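Local coordinates for protein putative sortase (PDB 2W1J) that probably acts as a pilus-associated class C sortase, a transpeptidase that covalently links pilin subunits into the pilus fibre of Streptococcus pneumoniae, at residues 69-74 and 125-130. Residues are numbered along the deposited sequence; the frame is centred on the assembly and turned at random.
Sequences VEIPVI and TDLTKL
In Ile-74, chi1 of 53° sets CG1 between the backbone N and the carbonyl carbon, and the extended chi2 of 170° carries CD1 on to the 125-130 turn, where it lies 3.7 Å from the carbonyl O of Asp-126. CG2 of the same side chain rests against CB of Lys-129, the first carbon of a long aliphatic chain. In Leu-130, chi1 of -66° sets CG anti to the carbonyl carbon, and with chi2 extended the CD2 methyl comes in among three branched residues. CG1 of Val-73 is the closest of them, 3.5 Å from CD2 of Leu-130; the CG2 methyls of Ile-71 and Ile-74 complete the set. Ile-71 and Ile-74 each cross Leu-130 at about a right angle. Deeper in, CD1 of Ile-71 meets CD1 of Leu-127 at 4.0 Å. The contact thus joins the end of strand 65-71, with the 3-10 turn after it, to the loop ahead of strand 135-139; Ile-71 and Leu-127 lie on Leu-174 of strand 170-178, Leu-127 and Leu-130 on Val-189 of strand 185-194. Its polar link is a water that donates to the carbonyl O of Ile-74 and to OD2 of Asp-126, 2.7 Å from each, while OD1 is hydrogen-bonded to a glycerol, probably from the crystallisation liquor. Apolar contacts therefore join the two segments, buried at Ile-71, Ile-74, Leu-127 and Leu-130 and opening to solvent at Val-73 and Lys-129; the water bridge adds the directional link.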
loop_
_atom_site.group_PDB
_atom_site.type_symbol
_atom_site.label_atom_id
_atom_site.label_comp_id
_atom_site.label_asym_id
_atom_site.label_seq_id
_atom_site.Cartn_x
_atom_site.Cartn_y
_atom_site.Cartn_z
ATOM N N VAL A 69 -2.260 5.527 3.654
ATOM C CA VAL A 69 -2.394 4.452 4.622
ATOM C C VAL A 69 -2.260 5.031 6.020
ATOM O O VAL A 69 -1.251 5.672 6.355
ATOM C CB VAL A 69 -1.355 3.320 4.376
ATOM C CG1 VAL A 69 0.076 3.845 4.372
ATOM C CG2 VAL A 69 -1.554 2.177 5.360
ATOM N N GLU A 70 -3.291 4.813 6.825
ATOM C CA GLU A 70 -3.408 5.397 8.153
ATOM C C GLU A 70 -3.341 4.273 9.187
ATOM O O GLU A 70 -4.127 3.315 9.123
ATOM C CB GLU A 70 -4.748 6.134 8.253
ATOM C CG GLU A 70 -4.956 6.842 9.582
ATOM C CD GLU A 70 -6.377 7.339 9.780
ATOM O OE1 GLU A 70 -7.250 7.065 8.927
ATOM O OE2 GLU A 70 -6.613 8.001 10.813
ATOM N N ILE A 71 -2.412 4.387 10.133
ATOM C CA ILE A 71 -2.264 3.363 11.158
ATOM C C ILE A 71 -2.276 4.086 12.504
ATOM O O ILE A 71 -1.231 4.469 13.041
ATOM C CB ILE A 71 -0.964 2.552 10.999
ATOM C CG1 ILE A 71 -0.674 2.221 9.525
ATOM C CG2 ILE A 71 -1.023 1.301 11.877
ATOM C CD1 ILE A 71 0.697 1.602 9.295
ATOM N N PRO A 72 -3.477 4.339 13.034
ATOM C CA PRO A 72 -3.598 5.233 14.187
ATOM C C PRO A 72 -2.767 4.810 15.399
ATOM O O PRO A 72 -2.217 5.664 16.094
ATOM C CB PRO A 72 -5.099 5.184 14.495
ATOM C CG PRO A 72 -5.730 4.947 13.170
ATOM C CD PRO A 72 -4.793 4.002 12.464
ATOM N N VAL A 73 -2.644 3.517 15.659
ATOM C CA VAL A 73 -2.026 3.078 16.902
ATOM C C VAL A 73 -0.531 3.428 16.948
ATOM O O VAL A 73 0.041 3.548 18.028
ATOM C CB VAL A 73 -2.304 1.574 17.160
ATOM C CG1 VAL A 73 -1.576 0.694 16.153
ATOM C CG2 VAL A 73 -1.981 1.184 18.588
ATOM N N ILE A 74 0.105 3.600 15.786
ATOM C CA ILE A 74 1.498 4.054 15.731
ATOM C C ILE A 74 1.637 5.427 15.066
ATOM O O ILE A 74 2.727 5.824 14.646
ATOM C CB ILE A 74 2.422 3.032 15.034
ATOM C CG1 ILE A 74 1.886 2.649 13.651
ATOM C CG2 ILE A 74 2.597 1.796 15.919
ATOM C CD1 ILE A 74 2.879 1.826 12.830
ATOM N N THR A 125 8.925 2.590 10.242
ATOM C CA THR A 125 9.828 2.116 11.296
ATOM C C THR A 125 9.094 1.406 12.431
ATOM O O THR A 125 9.586 0.400 12.960
ATOM C CB THR A 125 10.673 3.266 11.863
ATOM O OG1 THR A 125 11.551 3.723 10.836
ATOM C CG2 THR A 125 11.499 2.801 13.072
ATOM N N ASP A 126 7.940 1.935 12.826
ATOM C CA ASP A 126 7.218 1.370 13.967
ATOM C C ASP A 126 6.287 0.205 13.604
ATOM O O ASP A 126 5.486 -0.237 14.423
ATOM C CB ASP A 126 6.444 2.460 14.717
ATOM C CG ASP A 126 7.349 3.371 15.535
ATOM O OD1 ASP A 126 8.474 2.959 15.913
ATOM O OD2 ASP A 126 6.928 4.515 15.798
ATOM N N LEU A 127 6.409 -0.318 12.387
ATOM C CA LEU A 127 5.608 -1.485 12.013
ATOM C C LEU A 127 5.848 -2.657 12.960
ATOM O O LEU A 127 4.951 -3.477 13.171
ATOM C CB LEU A 127 5.919 -1.917 10.581
ATOM C CG LEU A 127 4.731 -2.125 9.648
ATOM C CD1 LEU A 127 3.787 -0.919 9.565
ATOM C CD2 LEU A 127 5.220 -2.521 8.256
ATOM N N THR A 128 7.044 -2.725 13.549
ATOM C CA THR A 128 7.368 -3.802 14.484
ATOM C C THR A 128 6.540 -3.736 15.763
ATOM O O THR A 128 6.521 -4.700 16.536
ATOM C CB THR A 128 8.856 -3.789 14.892
ATOM O OG1 THR A 128 9.199 -2.486 15.385
ATOM C CG2 THR A 128 9.738 -4.144 13.696
ATOM N N LYS A 129 5.909 -2.596 16.018
ATOM C CA LYS A 129 5.062 -2.440 17.196
ATOM C C LYS A 129 3.657 -2.994 16.985
ATOM O O LYS A 129 2.916 -3.187 17.948
ATOM C CB LYS A 129 4.945 -0.969 17.610
ATOM C CG LYS A 129 6.253 -0.356 18.094
ATOM C CD LYS A 129 6.112 1.111 18.504
ATOM C CE LYS A 129 5.224 1.291 19.720
ATOM N NZ LYS A 129 5.167 2.730 20.123
ATOM N N LEU A 130 3.265 -3.210 15.731
ATOM C CA LEU A 130 1.909 -3.644 15.439
ATOM C C LEU A 130 1.662 -5.065 15.901
ATOM O O LEU A 130 2.522 -5.945 15.776
ATOM C CB LEU A 130 1.616 -3.525 13.945
ATOM C CG LEU A 130 1.609 -2.096 13.421
ATOM C CD1 LEU A 130 1.299 -2.121 11.932
ATOM C CD2 LEU A 130 0.622 -1.221 14.199
HETATM O O HOH W 1 5.316 5.605 13.940
#